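Local structure of ThiJ/PfpI domain protein (Brachyspira murdochii, 4HCJ) at residues I107-A115 against T126-V135. The protein is of unconfirmed function but belongs to the DJ-1/PfpI family, adopts an alpha-beta-alpha sandwich fold and binds magnesium ions. Numbering follows the deposited sequence. Where two conformers were deposited one is given.
Sequences IGSGVVIMA and TCLSADESHV
Val112 overlaps Asp131 and His134 with its two methyls. CG2 lies 3.7 Å from Asp131 CB, the two side chains crossing at about a right angle. With CG1 trans to the backbone N (chi1 178°), that branch sits 3.8 Å from His134 CB and approaches the imidazole obliquely; the Trp85 ring meets that of His134 and is also touched by Val112 and Asp131. Next to this group, Val135 CG2 comes 4.1 Å from Val112 CG2 and also meets Val111 CG1, while Ala115 CB rests 4.0 Å from Val135 CA. Val111 CG1 also lies 3.7 Å from Thr126 O and touches Cys127 CB.

Around the turn that leads into helix 110-116 the contact turns polar. Ser109 OG donates to the syn lone pair of Asp131 OD2 at 2.9 Å. One water, 2.8 Å from Asp131 OD2, also donates to Gly108 O and accepts from Leu128 N, so this carboxylate oxygen is gripped twice. A second water donates to Asp131 OD1 and, weakly, to Ser109 OG. An alanine in place of Asp131 would probably leave the Ser109 hydroxyl without its acceptor and the bridging water less firmly held.

Gly108, at phi 56° in a type II' beta turn between strand 103-107 and helix 110-116, probably stands where many relatives carry the nucleophilic cysteine, in a strand-turn-helix junction consistent with the DJ-1/PfpI nucleophile elbow without its thiol.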
ATOM      1  N   ILE A 107      -2.149   0.080   3.920  1.00  4.96           N
ATOM      2  CA  ILE A 107      -3.288  -0.309   4.715  1.00  5.32           C
ATOM      3  C   ILE A 107      -2.932  -1.476   5.610  1.00  5.32           C
ATOM      4  O   ILE A 107      -2.229  -2.410   5.207  1.00  5.66           O
ATOM      5  CB  ILE A 107      -4.542  -0.590   3.827  1.00  5.84           C
ATOM      6  CG1 ILE A 107      -5.741  -1.008   4.681  1.00  6.11           C
ATOM      7  CG2 ILE A 107      -4.244  -1.587   2.703  1.00  6.06           C
ATOM      8  CD1 ILE A 107      -7.082  -0.926   3.955  1.00  6.77           C
ATOM      9  N   GLY A 108      -3.395  -1.413   6.848  1.00  5.55           N
ATOM     10  CA  GLY A 108      -3.114  -2.477   7.789  1.00  6.09           C
ATOM     11  C   GLY A 108      -1.617  -2.696   7.913  1.00  5.88           C
ATOM     12  O   GLY A 108      -0.835  -1.750   7.998  1.00  5.84           O
ATOM     13  N   SER A 109      -1.209  -3.961   7.917  1.00  5.74           N
ATOM     14  CA  SER A 109       0.203  -4.287   8.093  1.00  6.02           C
ATOM     15  C   SER A 109       1.119  -3.726   6.995  1.00  5.48           C
ATOM     16  O   SER A 109       2.325  -3.641   7.195  1.00  5.72           O
ATOM     17  CB  SER A 109       0.391  -5.785   8.247  1.00  7.19           C
ATOM     18  OG  SER A 109      -0.203  -6.208   9.460  1.00  8.25           O
ATOM     19  N   GLY A 110       0.558  -3.332   5.849  1.00  5.39           N
ATOM     20  CA  GLY A 110       1.376  -2.677   4.844  1.00  5.81           C
ATOM     21  C   GLY A 110       2.039  -1.392   5.328  1.00  5.45           C
ATOM     22  O   GLY A 110       3.117  -1.018   4.850  1.00  5.63           O
ATOM     23  N   VAL A 111       1.409  -0.707   6.289  1.00  5.40           N
ATOM     24  CA  VAL A 111       1.957   0.545   6.806  1.00  5.39           C
ATOM     25  C   VAL A 111       3.336   0.319   7.437  1.00  5.22           C
ATOM     26  O   VAL A 111       4.171   1.222   7.423  1.00  5.64           O
ATOM     27  CB  VAL A 111       0.974   1.208   7.804  1.00  6.39           C
ATOM     28  CG1 VAL A 111       1.546   2.495   8.395  1.00  6.86           C
ATOM     29  CG2 VAL A 111      -0.356   1.503   7.109  1.00  6.61           C
ATOM     30  N   VAL A 112       3.575  -0.868   8.014  1.00  5.38           N
ATOM     31  CA  VAL A 112       4.858  -1.142   8.646  1.00  5.60           C
ATOM     32  C   VAL A 112       6.027  -1.072   7.656  1.00  5.27           C
ATOM     33  O   VAL A 112       7.121  -0.654   8.022  1.00  5.84           O
ATOM     34  CB  VAL A 112       4.833  -2.452   9.437  1.00  6.10           C
ATOM     35  CG1 VAL A 112       6.202  -2.758  10.045  1.00  6.65           C
ATOM     36  CG2 VAL A 112       3.763  -2.385  10.515  1.00  7.01           C
ATOM     37  N   ILE A 113       5.808  -1.474   6.400  1.00  5.34           N
ATOM     38  CA  ILE A 113       6.865  -1.351   5.400  1.00  5.93           C
ATOM     39  C   ILE A 113       7.277   0.113   5.265  1.00  5.72           C
ATOM     40  O   ILE A 113       8.463   0.449   5.204  1.00  6.00           O
ATOM     41  CB  ILE A 113       6.425  -1.915   4.045  1.00  6.15           C
ATOM     42  CG1 ILE A 113       6.204  -3.435   4.155  1.00  7.08           C
ATOM     43  CG2 ILE A 113       7.444  -1.595   2.948  1.00  6.80           C
ATOM     44  CD1 ILE A 113       5.492  -4.047   2.945  1.00  7.86           C
HETATM   45  N   MSE A 114       6.278   0.986   5.159  1.00  5.51           N
HETATM   46  CA  MSE A 114       6.525   2.420   5.046  1.00  6.11           C
HETATM   47  C   MSE A 114       7.243   2.984   6.286  1.00  5.82           C
HETATM   48  O   MSE A 114       8.194   3.778   6.163  1.00  6.25           O
HETATM   49  CB  MSE A 114       5.203   3.135   4.782  1.00  6.18           C
HETATM   50  CG  MSE A 114       4.602   2.749   3.419  1.00  6.39           C
HETATM   51 SE   MSE A 114       2.694   3.092   3.249  0.92  5.14          SE
HETATM   52  CE  MSE A 114       2.648   5.023   3.492  1.00  7.17           C
ATOM     53  N   ALA A 115       6.810   2.547   7.466  1.00  5.65           N
ATOM     54  CA  ALA A 115       7.451   2.988   8.693  1.00  6.26           C
ATOM     55  C   ALA A 115       8.918   2.565   8.707  1.00  5.86           C
ATOM     56  O   ALA A 115       9.809   3.359   9.028  1.00  6.46           O
ATOM     57  CB  ALA A 115       6.720   2.413   9.893  1.00  6.97           C
ATOM     58  N   THR A 126      -2.306   6.279  10.370  1.00  5.80           N
ATOM     59  CA  THR A 126      -2.933   5.271  11.181  1.00  6.10           C
ATOM     60  C   THR A 126      -2.392   3.907  10.745  1.00  6.27           C
ATOM     61  O   THR A 126      -1.603   3.823   9.798  1.00  7.08           O
ATOM     62  CB  THR A 126      -4.468   5.375  11.134  1.00  6.14           C
ATOM     63  OG1 THR A 126      -5.006   4.463  12.092  1.00  6.85           O
ATOM     64  CG2 THR A 126      -5.002   5.085   9.731  1.00  6.59           C
ATOM     65  N   CYS A 127      -2.770   2.853  11.458  1.00  7.02           N
ATOM     66  CA  CYS A 127      -2.182   1.539  11.221  1.00  8.67           C
ATOM     67  C   CYS A 127      -2.990   0.512  11.963  1.00  9.34           C
ATOM     68  O   CYS A 127      -3.911   0.842  12.705  1.00  9.98           O
ATOM     69  CB  CYS A 127      -0.715   1.493  11.692  1.00  8.91           C
ATOM     70  SG  CYS A 127      -0.499   1.736  13.471  1.00  9.70           S
ATOM     71  N   LEU A 128      -2.669  -0.749  11.725  1.00  9.89           N
ATOM     72  CA  LEU A 128      -3.299  -1.832  12.430  1.00 11.34           C
ATOM     73  C   LEU A 128      -2.938  -1.685  13.907  1.00 11.41           C
ATOM     74  O   LEU A 128      -1.776  -1.473  14.268  1.00 10.94           O
ATOM     75  CB  LEU A 128      -2.808  -3.162  11.855  1.00 12.33           C
ATOM     76  CG  LEU A 128      -3.591  -4.411  12.212  1.00 13.40           C
ATOM     77  CD1 LEU A 128      -4.992  -4.384  11.571  1.00 14.22           C
ATOM     78  CD2 LEU A 128      -2.796  -5.618  11.766  1.00 14.08           C
ATOM     79  N   SER A 129      -3.935  -1.797  14.772  1.00 13.43           N
ATOM     80  CA  SER A 129      -3.706  -1.645  16.193  1.00 14.57           C
ATOM     81  C   SER A 129      -2.543  -2.509  16.728  1.00 13.28           C
ATOM     82  O   SER A 129      -1.683  -2.033  17.471  1.00 13.95           O
ATOM     83  CB  SER A 129      -4.986  -1.981  16.940  1.00 18.68           C
ATOM     84  OG  SER A 129      -4.799  -1.756  18.311  1.00 21.71           O
ATOM     85  N   ALA A 130      -2.491  -3.758  16.298  1.00 12.32           N
ATOM     86  CA  ALA A 130      -1.433  -4.674  16.720  1.00 12.63           C
ATOM     87  C   ALA A 130      -0.024  -4.228  16.321  1.00 10.97           C
ATOM     88  O   ALA A 130       0.958  -4.676  16.917  1.00 11.91           O
ATOM     89  CB  ALA A 130      -1.698  -6.072  16.170  1.00 14.44           C
ATOM     90  N   ASP A 131       0.072  -3.361  15.320  1.00  8.70           N
ATOM     91  CA  ASP A 131       1.356  -2.976  14.757  1.00  8.33           C
ATOM     92  C   ASP A 131       1.853  -1.619  15.262  1.00  8.70           C
ATOM     93  O   ASP A 131       2.858  -1.106  14.750  1.00  9.18           O
ATOM     94  CB  ASP A 131       1.266  -2.898  13.221  1.00  8.68           C
ATOM     95  CG  ASP A 131       0.961  -4.234  12.544  1.00  8.71           C
ATOM     96  OD1 ASP A 131       1.183  -5.298  13.165  1.00 10.12           O
ATOM     97  OD2 ASP A 131       0.524  -4.195  11.358  1.00  8.48           O
ATOM     98  N   GLU A 132       1.193  -1.034  16.241  0.58  9.25           N
ATOM     99  CA  GLU A 132       1.554   0.319  16.628  0.58 10.13           C
ATOM    100  C   GLU A 132       2.994   0.433  17.201  0.58  9.24           C
ATOM    101  O   GLU A 132       3.605   1.494  17.086  0.58  8.91           O
ATOM    102  CB  GLU A 132       0.458   0.901  17.544  0.58 11.31           C
ATOM    103  CG  GLU A 132      -0.921   1.077  16.814  0.58 12.14           C
ATOM    104  CD  GLU A 132      -2.026   1.712  17.652  0.58 14.11           C
ATOM    105  OE1 GLU A 132      -1.744   2.193  18.746  0.58 14.74           O
ATOM    106  OE2 GLU A 132      -3.194   1.723  17.214  0.58 14.71           O
ATOM    107  N   SER A 133       3.548  -0.642  17.773  1.00  8.79           N
ATOM    108  CA  SER A 133       4.946  -0.622  18.194  1.00  9.13           C
ATOM    109  C   SER A 133       5.871  -0.258  17.028  1.00  7.57           C
ATOM    110  O   SER A 133       6.722   0.635  17.140  1.00  7.60           O
ATOM    111  CB  SER A 133       5.324  -1.984  18.768  1.00 11.42           C
ATOM    112  OG  SER A 133       5.170  -2.995  17.800  1.00 14.00           O
ATOM    113  N   HIS A 134       5.701  -0.954  15.910  1.00  7.52           N
ATOM    114  CA  HIS A 134       6.589  -0.758  14.769  1.00  8.06           C
ATOM    115  C   HIS A 134       6.431   0.619  14.168  1.00  7.38           C
ATOM    116  O   HIS A 134       7.398   1.256  13.731  1.00  8.21           O
ATOM    117  CB  HIS A 134       6.309  -1.788  13.682  1.00  9.58           C
ATOM    118  CG  HIS A 134       6.284  -3.186  14.189  1.00 12.02           C
ATOM    119  ND1 HIS A 134       7.432  -3.899  14.437  1.00 16.23           N
ATOM    120  CD2 HIS A 134       5.249  -4.008  14.481  1.00 13.90           C
ATOM    121  CE1 HIS A 134       7.105  -5.097  14.886  1.00 16.81           C
ATOM    122  NE2 HIS A 134       5.790  -5.183  14.931  1.00 16.08           N
ATOM    123  N   VAL A 135       5.184   1.078  14.117  1.00  7.27           N
ATOM    124  CA  VAL A 135       4.894   2.352  13.492  1.00  7.56           C
ATOM    125  C   VAL A 135       5.410   3.510  14.356  1.00  7.67           C
ATOM    126  O   VAL A 135       6.025   4.454  13.838  1.00  8.28           O
ATOM    127  CB  VAL A 135       3.401   2.422  13.139  1.00  8.55           C
ATOM    128  CG1 VAL A 135       3.029   3.789  12.579  1.00  9.90           C
ATOM    129  CG2 VAL A 135       3.086   1.326  12.093  1.00  9.04           C
TER
HETATM  130  O   HOH W   1      -0.081  -1.569  10.604  1.00  9.80           O
HETATM  131  O   HOH W   2       0.501  -7.617  12.363  1.00 22.82           O